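Long-range contacts in halotolerant alpha-type carbonic anhydrase (dCA II) (Dunaliella salina, PDB 1Y7W), which catalyses, as a zinc-dependent lyase, the reversible hydration of carbon dioxide to bicarbonate, and tolerates high salt: residues 72-77 with 112-117; 121-126 with 154-159; 132-137 with 254-259. One frame throughout, in Å; residues are numbered along the deposited sequence.

Contact 1 of 3, residues 72-77 with 112-117; sequences AVSLNG and LPTIEI
The flat carboxamide of Asn76 meets the 112-117 segment with its NH2 edge. Its ND2 donates to Leu112 O (2.8 Å), which lies only 9° out of the amide plane. The second partner along this edge is an ordered water, 2.9 Å from Asn76 ND2 and also near the amide plane, which hydrogen-bonds in turn to Thr114 OG1. The methyl CG2 of Thr114 lies against Asn76 ND2, between these two partners, while on one face of the amide Ser74 O lies 3.6 Å from Asn76 ND2. The edge is thus gripped by a carbonyl and a water, which should hold the amide against rotation.

Next to it the backbones run antiparallel and make a single bridge. Ser74 N bonds to Thr114 O (2.8 Å) almost straight, at 173°, and Thr114 N returns a more bent bond to Ser74 O (3.0 Å). Apolar contacts flank the bridge: Val73 CG2, set anti to the backbone N, reaches Ile115 CG1 (3.6 Å) and Pro113 CB (4.0 Å).

Strand 114-117 is the outermost strand on its side of the mixed sheet, with strand 120-133 as its neighbour. The 72-77 segment adds a short pairing to its other edge, while Val73 and Ile115 both pack on His243 of strand 240-251 and Ile115 also touches Ala167 of strand 166-175.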
loop_
_atom_site.group_PDB
_atom_site.type_symbol
_atom_site.label_atom_id
_atom_site.label_comp_id
_atom_site.label_asym_id
_atom_site.label_seq_id
_atom_site.Cartn_x
_atom_site.Cartn_y
_atom_site.Cartn_z
ATOM N N ALA A 72 -16.718 8.194 2.944
ATOM C CA ALA A 72 -15.969 7.912 1.726
ATOM C C ALA A 72 -14.783 8.883 1.737
ATOM O O ALA A 72 -14.849 9.927 2.388
ATOM C CB ALA A 72 -16.807 8.265 0.485
ATOM N N VAL A 73 -13.713 8.552 1.015
ATOM C CA VAL A 73 -12.599 9.496 0.910
ATOM C C VAL A 73 -12.913 10.445 -0.248
ATOM O O VAL A 73 -13.562 10.054 -1.231
ATOM C CB VAL A 73 -11.256 8.792 0.631
ATOM C CG1 VAL A 73 -11.312 8.040 -0.675
ATOM C CG2 VAL A 73 -10.068 9.860 0.644
ATOM N N SER A 74 -12.589 11.726 -0.064
ATOM C CA SER A 74 -12.691 12.688 -1.165
ATOM C C SER A 74 -11.224 12.653 -1.686
ATOM O O SER A 74 -10.320 13.192 -1.037
ATOM C CB SER A 74 -13.029 14.107 -0.654
ATOM O OG SER A 74 -14.417 14.179 -0.320
ATOM N N LEU A 75 -11.026 12.036 -2.840
ATOM C CA LEU A 75 -9.702 11.847 -3.412
ATOM C C LEU A 75 -9.002 13.159 -3.766
ATOM O O LEU A 75 -7.771 13.200 -3.764
ATOM C CB LEU A 75 -9.770 10.913 -4.638
ATOM C CG LEU A 75 -10.160 9.455 -4.343
ATOM C CD1 LEU A 75 -10.417 8.671 -5.660
ATOM C CD2 LEU A 75 -9.001 8.787 -3.527
ATOM N N ASN A 76 -9.790 14.204 -4.062
ATOM C CA ASN A 76 -9.257 15.513 -4.388
ATOM C C ASN A 76 -8.067 15.448 -5.368
ATOM O O ASN A 76 -8.232 14.835 -6.445
ATOM C CB ASN A 76 -8.956 16.217 -3.082
ATOM C CG ASN A 76 -10.251 16.583 -2.341
ATOM O OD1 ASN A 76 -11.290 16.726 -2.983
ATOM N ND2 ASN A 76 -10.193 16.751 -1.052
ATOM N N GLY A 77 -6.914 15.997 -4.973
ATOM C CA GLY A 77 -5.748 16.039 -5.844
ATOM C C GLY A 77 -5.252 14.697 -6.332
ATOM O O GLY A 77 -4.584 14.671 -7.366
ATOM N N LEU A 112 -5.246 18.172 -0.845
ATOM C CA LEU A 112 -5.152 16.906 -0.115
ATOM C C LEU A 112 -6.499 16.171 -0.040
ATOM O O LEU A 112 -7.575 16.788 -0.007
ATOM C CB LEU A 112 -4.672 17.178 1.278
ATOM C CG LEU A 112 -3.226 17.748 1.360
ATOM C CD1 LEU A 112 -2.878 17.944 2.834
ATOM C CD2 LEU A 112 -2.219 16.785 0.721
ATOM N N PRO A 113 -6.454 14.836 -0.036
ATOM C CA PRO A 113 -7.716 14.091 0.051
ATOM C C PRO A 113 -8.236 14.262 1.470
ATOM O O PRO A 113 -7.455 14.541 2.384
ATOM C CB PRO A 113 -7.277 12.623 -0.237
ATOM C CG PRO A 113 -5.820 12.598 0.188
ATOM C CD PRO A 113 -5.308 13.947 -0.315
ATOM N N THR A 114 -9.550 14.110 1.671
ATOM C CA THR A 114 -10.082 14.213 3.021
ATOM C C THR A 114 -10.993 13.024 3.364
ATOM O O THR A 114 -11.588 12.396 2.494
ATOM C CB THR A 114 -10.956 15.504 3.240
ATOM O OG1 THR A 114 -12.103 15.448 2.382
ATOM C CG2 THR A 114 -10.159 16.767 2.878
ATOM N N ILE A 115 -11.127 12.777 4.654
ATOM C CA ILE A 115 -12.066 11.748 5.119
ATOM C C ILE A 115 -12.677 12.293 6.399
ATOM O O ILE A 115 -11.952 12.884 7.239
ATOM C CB ILE A 115 -11.372 10.407 5.462
ATOM C CG1 ILE A 115 -10.551 9.928 4.245
ATOM C CG2 ILE A 115 -12.485 9.324 5.878
ATOM C CD1 ILE A 115 -9.698 8.622 4.572
ATOM N N GLU A 116 -13.989 12.112 6.554
ATOM C CA GLU A 116 -14.629 12.565 7.768
ATOM C C GLU A 116 -14.569 11.397 8.719
ATOM O O GLU A 116 -15.111 10.314 8.432
ATOM C CB GLU A 116 -16.082 12.968 7.541
ATOM C CG GLU A 116 -16.678 13.520 8.828
ATOM C CD GLU A 116 -18.194 13.668 8.781
ATOM O OE1 GLU A 116 -18.851 12.655 8.695
ATOM O OE2 GLU A 116 -18.717 14.782 8.849
ATOM N N ILE A 117 -13.934 11.636 9.858
ATOM C CA ILE A 117 -13.735 10.583 10.838
ATOM C C ILE A 117 -14.191 11.015 12.201
ATOM O O ILE A 117 -13.743 12.054 12.744
ATOM C CB ILE A 117 -12.236 10.130 10.893
ATOM C CG1 ILE A 117 -11.839 9.477 9.563
ATOM C CG2 ILE A 117 -12.044 9.058 12.000
ATOM C CD1 ILE A 117 -10.356 9.276 9.459
HETATM O O HOH W 1 -12.456 17.466 0.547
#

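Contact 2 of 3, residues 121-126 with 154-159; sequences TKSFVP and QEQDPA
Phe124 and Glu155 form a non-hydrogen-bonded pair in the antiparallel ladder between strands 120-133 and 147-155, two neighbours in the large mixed sheet of the alpha-carbonic anhydrase fold. The tight part of the contact centres on this pair and on the hydrogen-bonded pair that follows it, Val125 with Gln154. Val125 N reaches Gln154 O at 2.8 Å in a nearly linear bond of 178°, and Gln154 N answers to Val125 O at 2.9 Å. The Phe124 ring lies across the partner strand and not only beside it: Glu155 CA stands over one face, 4.1 Å from the centroid, in a CH-pi contact, and Glu155 CB packs against Phe124 CE1 at 3.8 Å. The buried ring also touches Ile115, Met153 and Ala167, on strands 114-117, 147-155 and 166-175. Val125, on the face shared with Gln154, packs CG2 against Gln156 CB.

Beyond Glu155 the second segment leaves the ladder, and the contact becomes looser and partly open to solvent. Gln156 N still bonds to Ser123 O (2.8 Å), the last backbone link, but the side chains of these residues meet only lightly, Gln156 OE1 facing Ser123 CB. On the Phe124 side, the partly exposed Lys122 approaches the buried Glu155 obliquely. With Glu155 CG between the backbone N and the carbonyl carbon (chi1 63°), the chain then runs extended toward Lys122. The carboxylate is shared: OE2 accepts from Gln165 N, just ahead of strand 166-175, which would probably hold the orientation of the group, while OE1 forms a salt bridge with Lys122 NZ, met on its syn side at 2.8 Å and 28° out of the carboxylate plane.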
loop_
_atom_site.group_PDB
_atom_site.type_symbol
_atom_site.label_atom_id
_atom_site.label_comp_id
_atom_site.label_asym_id
_atom_site.label_seq_id
_atom_site.Cartn_x
_atom_site.Cartn_y
_atom_site.Cartn_z
ATOM N N THR A 121 -13.872 16.330 9.631
ATOM C CA THR A 121 -13.285 16.144 8.316
ATOM C C THR A 121 -11.764 16.293 8.478
ATOM O O THR A 121 -11.270 17.339 8.921
ATOM C CB THR A 121 -13.854 17.179 7.332
ATOM O OG1 THR A 121 -15.273 16.939 7.166
ATOM C CG2 THR A 121 -13.146 17.110 5.977
ATOM N N LYS A 122 -11.008 15.258 8.133
ATOM C CA LYS A 122 -9.566 15.376 8.261
ATOM C C LYS A 122 -8.885 15.327 6.909
ATOM O O LYS A 122 -9.361 14.688 5.985
ATOM C CB LYS A 122 -9.020 14.271 9.137
ATOM C CG LYS A 122 -9.466 14.344 10.610
ATOM C CD LYS A 122 -8.973 13.091 11.319
ATOM C CE LYS A 122 -9.368 13.075 12.832
ATOM N NZ LYS A 122 -8.214 13.278 13.766
ATOM N N SER A 123 -7.764 16.027 6.778
ATOM C CA SER A 123 -6.998 16.005 5.503
ATOM C C SER A 123 -5.905 14.937 5.646
ATOM O O SER A 123 -5.370 14.751 6.751
ATOM C CB SER A 123 -6.333 17.373 5.279
ATOM O OG SER A 123 -7.308 18.299 4.855
ATOM N N PHE A 124 -5.584 14.240 4.552
ATOM C CA PHE A 124 -4.563 13.209 4.606
ATOM C C PHE A 124 -3.386 13.504 3.688
ATOM O O PHE A 124 -3.559 13.891 2.547
ATOM C CB PHE A 124 -5.204 11.860 4.264
ATOM C CG PHE A 124 -5.980 11.316 5.419
ATOM C CD1 PHE A 124 -5.376 10.461 6.336
ATOM C CD2 PHE A 124 -7.279 11.794 5.684
ATOM C CE1 PHE A 124 -6.058 10.075 7.517
ATOM C CE2 PHE A 124 -7.968 11.403 6.876
ATOM C CZ PHE A 124 -7.346 10.549 7.766
ATOM N N VAL A 125 -2.195 13.328 4.236
ATOM C CA VAL A 125 -0.971 13.602 3.490
ATOM C C VAL A 125 -0.275 12.288 3.043
ATOM O O VAL A 125 0.080 11.508 3.873
ATOM C CB VAL A 125 0.029 14.375 4.395
ATOM C CG1 VAL A 125 1.291 14.709 3.626
ATOM C CG2 VAL A 125 -0.704 15.687 4.968
ATOM N N PRO A 126 -0.130 12.054 1.744
ATOM C CA PRO A 126 0.561 10.842 1.255
ATOM C C PRO A 126 2.001 10.920 1.775
ATOM O O PRO A 126 2.662 11.976 1.613
ATOM C CB PRO A 126 0.524 10.995 -0.264
ATOM C CG PRO A 126 -0.745 11.802 -0.500
ATOM C CD PRO A 126 -0.700 12.835 0.638
ATOM N N GLN A 154 -1.107 9.939 6.018
ATOM C CA GLN A 154 -1.196 10.197 7.461
ATOM C C GLN A 154 -2.070 11.466 7.637
ATOM O O GLN A 154 -1.968 12.416 6.856
ATOM C CB GLN A 154 0.234 10.472 7.990
ATOM C CG GLN A 154 0.372 10.805 9.470
ATOM C CD GLN A 154 1.837 10.907 9.815
ATOM O OE1 GLN A 154 2.482 9.893 10.031
ATOM N NE2 GLN A 154 2.399 12.115 9.729
ATOM N N GLU A 155 -2.916 11.475 8.646
ATOM C CA GLU A 155 -3.758 12.661 8.862
ATOM C C GLU A 155 -2.808 13.886 9.051
ATOM O O GLU A 155 -1.702 13.776 9.619
ATOM C CB GLU A 155 -4.626 12.450 10.096
ATOM C CG GLU A 155 -3.863 12.291 11.356
ATOM C CD GLU A 155 -4.782 12.368 12.593
ATOM O OE1 GLU A 155 -5.599 13.327 12.702
ATOM O OE2 GLU A 155 -4.676 11.473 13.448
ATOM N N GLN A 156 -3.242 15.048 8.575
ATOM C CA GLN A 156 -2.410 16.246 8.678
ATOM C C GLN A 156 -2.246 16.720 10.139
ATOM O O GLN A 156 -3.166 16.652 10.936
ATOM C CB GLN A 156 -3.044 17.325 7.819
ATOM C CG GLN A 156 -2.260 18.609 7.715
ATOM C CD GLN A 156 -2.737 19.435 6.546
ATOM O OE1 GLN A 156 -3.939 19.673 6.365
ATOM N NE2 GLN A 156 -1.801 19.857 5.726
ATOM N N ASP A 157 -1.087 17.205 10.528
ATOM C CA ASP A 157 -0.998 17.631 11.954
ATOM C C ASP A 157 -1.684 16.712 13.016
ATOM O O ASP A 157 -2.656 17.125 13.684
ATOM C CB ASP A 157 -1.609 19.036 12.165
ATOM C CG ASP A 157 -1.218 20.030 11.080
ATOM O OD1 ASP A 157 -0.021 20.075 10.686
ATOM O OD2 ASP A 157 -2.125 20.782 10.627
ATOM N N PRO A 158 -1.221 15.456 13.183
ATOM C CA PRO A 158 -1.891 14.638 14.210
ATOM C C PRO A 158 -1.444 15.072 15.623
ATOM O O PRO A 158 -0.510 15.859 15.757
ATOM C CB PRO A 158 -1.385 13.233 13.916
ATOM C CG PRO A 158 0.008 13.494 13.373
ATOM C CD PRO A 158 -0.218 14.686 12.440
ATOM N N ALA A 159 -2.091 14.559 16.667
ATOM C CA ALA A 159 -1.658 14.853 18.038
ATOM C C ALA A 159 -0.246 14.297 18.268
ATOM O O ALA A 159 0.611 14.995 18.796
ATOM C CB ALA A 159 -2.590 14.244 18.998
#

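Contact 3 of 3, residues 132-137 with 254-259; sequences HHFLSE and EQMKLF. With ZN (zinc ion), chain D.
Met256 sets its terminal methyl squarely over the centre of the Phe134 ring: CE lies 3.8 Å from the centroid and only 4° off the ring normal. This is a CH-pi contact within a Met-aromatic pair whose sulfur stands farther back, 5.3 Å from the Phe134 centroid. The methionine chain is bent at chi2 and again at chi3 (-61°), which brings CE back to the ring while CB packs against Phe134 CE1. At the far end of the ring Phe134 CZ comes within 3.3 Å of Met256 O, and CE2 borders Phe259 CB.

The second aromatic pair is less well overlapped. The rings of His133 and Phe259 are tilted by 24° and slid apart, with centroids 5.1 Å from each other, and their closest approach is CD2 to CD2 at 3.4 Å. Phe259 CB takes the place over the imidazole face instead, offset toward its rim. His133 is fixed from outside the pair, its ND1 bonding to Val272 O and its NE2 to Gly100 N, so both ring nitrogens have partners, which should hold the ring against rotation. An alanine in place of Phe134 would probably leave the Met256 methyl without its aromatic face and open a gap beside Phe259 CB.

One residue before His133 the chain reaches the active site: His132 NE2 binds the zinc ion at 2.1 Å, with His130, His150 and a water 1.9 Å from the zinc. No hydrogen bond crosses between the strand end and helix 253-266; apolar and aromatic packing alone joins the two segments, one residue away from a metal ligand.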
loop_
_atom_site.group_PDB
_atom_site.type_symbol
_atom_site.label_atom_id
_atom_site.label_comp_id
_atom_site.label_asym_id
_atom_site.label_seq_id
_atom_site.Cartn_x
_atom_site.Cartn_y
_atom_site.Cartn_z
ATOM N N HIS A 132 3.557 -5.080 -2.426
ATOM C CA HIS A 132 3.558 -6.448 -1.854
ATOM C C HIS A 132 3.558 -7.222 -3.181
ATOM O O HIS A 132 2.610 -7.120 -3.973
ATOM C CB HIS A 132 2.321 -6.662 -0.981
ATOM C CG HIS A 132 2.380 -5.849 0.279
ATOM N ND1 HIS A 132 3.095 -6.256 1.381
ATOM C CD2 HIS A 132 1.950 -4.588 0.553
ATOM C CE1 HIS A 132 3.087 -5.295 2.298
ATOM N NE2 HIS A 132 2.404 -4.274 1.817
ATOM N N HIS A 133 4.680 -7.919 -3.417
ATOM C CA HIS A 133 4.925 -8.581 -4.692
ATOM C C HIS A 133 4.817 -10.100 -4.723
ATOM O O HIS A 133 5.163 -10.787 -3.761
ATOM C CB HIS A 133 6.294 -8.104 -5.293
ATOM C CG HIS A 133 7.366 -7.740 -4.271
ATOM N ND1 HIS A 133 8.105 -8.667 -3.568
ATOM C CD2 HIS A 133 7.840 -6.526 -3.882
ATOM C CE1 HIS A 133 8.988 -8.046 -2.801
ATOM N NE2 HIS A 133 8.846 -6.742 -2.975
ATOM N N PHE A 134 4.331 -10.574 -5.875
ATOM C CA PHE A 134 4.069 -11.963 -6.199
ATOM C C PHE A 134 2.767 -12.514 -5.631
ATOM O O PHE A 134 2.084 -13.292 -6.303
ATOM C CB PHE A 134 5.268 -12.816 -5.884
ATOM C CG PHE A 134 6.387 -12.560 -6.863
ATOM C CD1 PHE A 134 6.298 -13.035 -8.183
ATOM C CD2 PHE A 134 7.446 -11.718 -6.533
ATOM C CE1 PHE A 134 7.263 -12.645 -9.133
ATOM C CE2 PHE A 134 8.385 -11.339 -7.463
ATOM C CZ PHE A 134 8.301 -11.796 -8.756
ATOM N N LEU A 135 2.392 -12.106 -4.415
ATOM C CA LEU A 135 1.075 -12.473 -3.931
ATOM C C LEU A 135 0.529 -11.198 -3.264
ATOM O O LEU A 135 1.244 -10.623 -2.462
ATOM C CB LEU A 135 1.126 -13.595 -2.872
ATOM C CG LEU A 135 1.307 -15.037 -3.424
ATOM C CD1 LEU A 135 1.275 -16.008 -2.238
ATOM C CD2 LEU A 135 0.175 -15.332 -4.460
ATOM N N SER A 136 -0.688 -10.798 -3.573
ATOM C CA SER A 136 -1.306 -9.648 -2.944
ATOM C C SER A 136 -1.673 -9.956 -1.464
ATOM O O SER A 136 -1.816 -11.144 -1.074
ATOM C CB SER A 136 -2.579 -9.249 -3.696
ATOM O OG SER A 136 -3.497 -10.331 -3.709
ATOM N N GLU A 137 -1.784 -8.906 -0.642
ATOM C CA GLU A 137 -2.209 -9.076 0.761
ATOM C C GLU A 137 -3.738 -9.234 0.782
ATOM O O GLU A 137 -4.281 -10.236 1.286
ATOM C CB GLU A 137 -1.750 -7.851 1.573
ATOM C CG GLU A 137 -0.230 -7.799 1.602
ATOM C CD GLU A 137 0.312 -7.095 2.852
ATOM O OE1 GLU A 137 -0.093 -5.941 3.109
ATOM O OE2 GLU A 137 1.129 -7.694 3.554
ATOM N N GLU A 254 7.355 -10.310 -17.029
ATOM C CA GLU A 254 8.613 -9.621 -17.274
ATOM C C GLU A 254 8.794 -8.415 -16.380
ATOM O O GLU A 254 9.904 -8.042 -16.060
ATOM C CB GLU A 254 8.733 -9.165 -18.732
ATOM C CG GLU A 254 8.854 -10.315 -19.768
ATOM C CD GLU A 254 7.612 -11.211 -19.854
ATOM O OE1 GLU A 254 6.463 -10.723 -19.687
ATOM O OE2 GLU A 254 7.790 -12.424 -20.111
ATOM N N GLN A 255 7.707 -7.759 -16.025
ATOM C CA GLN A 255 7.836 -6.601 -15.135
ATOM C C GLN A 255 8.000 -7.103 -13.718
ATOM O O GLN A 255 8.690 -6.465 -12.920
ATOM C CB GLN A 255 6.584 -5.716 -15.230
ATOM C CG GLN A 255 6.424 -5.094 -16.593
ATOM C CD GLN A 255 5.202 -4.204 -16.715
ATOM O OE1 GLN A 255 4.127 -4.552 -16.258
ATOM N NE2 GLN A 255 5.366 -3.056 -17.375
ATOM N N MET A 256 7.384 -8.249 -13.391
ATOM C CA MET A 256 7.517 -8.776 -12.029
ATOM C C MET A 256 8.958 -9.145 -11.690
ATOM O O MET A 256 9.355 -9.177 -10.508
ATOM C CB MET A 256 6.598 -9.995 -11.836
ATOM C CG MET A 256 5.119 -9.632 -11.735
ATOM S SD MET A 256 4.734 -8.344 -10.455
ATOM C CE MET A 256 5.325 -9.213 -8.977
ATOM N N LYS A 257 9.755 -9.405 -12.727
ATOM C CA LYS A 257 11.150 -9.756 -12.503
ATOM C C LYS A 257 11.902 -8.640 -11.783
ATOM O O LYS A 257 12.831 -8.913 -11.022
ATOM C CB LYS A 257 11.861 -10.066 -13.846
ATOM C CG LYS A 257 13.398 -10.289 -13.714
ATOM C CD LYS A 257 13.958 -11.161 -14.882
ATOM C CE LYS A 257 15.507 -11.240 -14.843
ATOM N NZ LYS A 257 16.082 -9.878 -14.943
ATOM N N LEU A 258 11.487 -7.390 -11.992
ATOM C CA LEU A 258 12.162 -6.267 -11.318
ATOM C C LEU A 258 12.155 -6.498 -9.787
ATOM O O LEU A 258 13.164 -6.273 -9.111
ATOM C CB LEU A 258 11.443 -4.943 -11.616
ATOM C CG LEU A 258 11.844 -3.731 -10.727
ATOM C CD1 LEU A 258 13.219 -3.232 -11.183
ATOM C CD2 LEU A 258 10.850 -2.593 -10.875
ATOM N N PHE A 259 11.007 -6.927 -9.252
ATOM C CA PHE A 259 10.890 -7.151 -7.812
ATOM C C PHE A 259 11.818 -8.225 -7.277
ATOM O O PHE A 259 12.388 -8.078 -6.178
ATOM C CB PHE A 259 9.416 -7.413 -7.438
ATOM C CG PHE A 259 8.533 -6.226 -7.717
ATOM C CD1 PHE A 259 7.664 -6.205 -8.794
ATOM C CD2 PHE A 259 8.626 -5.094 -6.908
ATOM C CE1 PHE A 259 6.894 -5.089 -9.070
ATOM C CE2 PHE A 259 7.858 -3.965 -7.167
ATOM C CZ PHE A 259 6.983 -3.966 -8.257
HETATM ZN ZN ZN D . 1.745 -2.477 2.599
HETATM O O HOH W 2 2.153 -2.924 4.412
#

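From the N terminus, contact 1 is the first to close, joining 72-77 to 112-117 around a loop of 34 residues that carries the sodium ligands Gly82, Gln84 and Gly87. Contact 2 follows in series and directly adjoins it, because strand 114-117 turns into strand 120-133 and pairs with it in the sheet. Its loop, from 127 to 153, holds all three zinc-binding histidines. Contact 3 starts inside that loop, at 132-137, and ends far beyond it at 254-259, so contacts 2 and 3 cross. Both, with centres about 30 Å apart, use strand 120-133, which runs from its pairing with 147-155 to the zinc site and helix 253-266; contact 1 lies at the sheet edge.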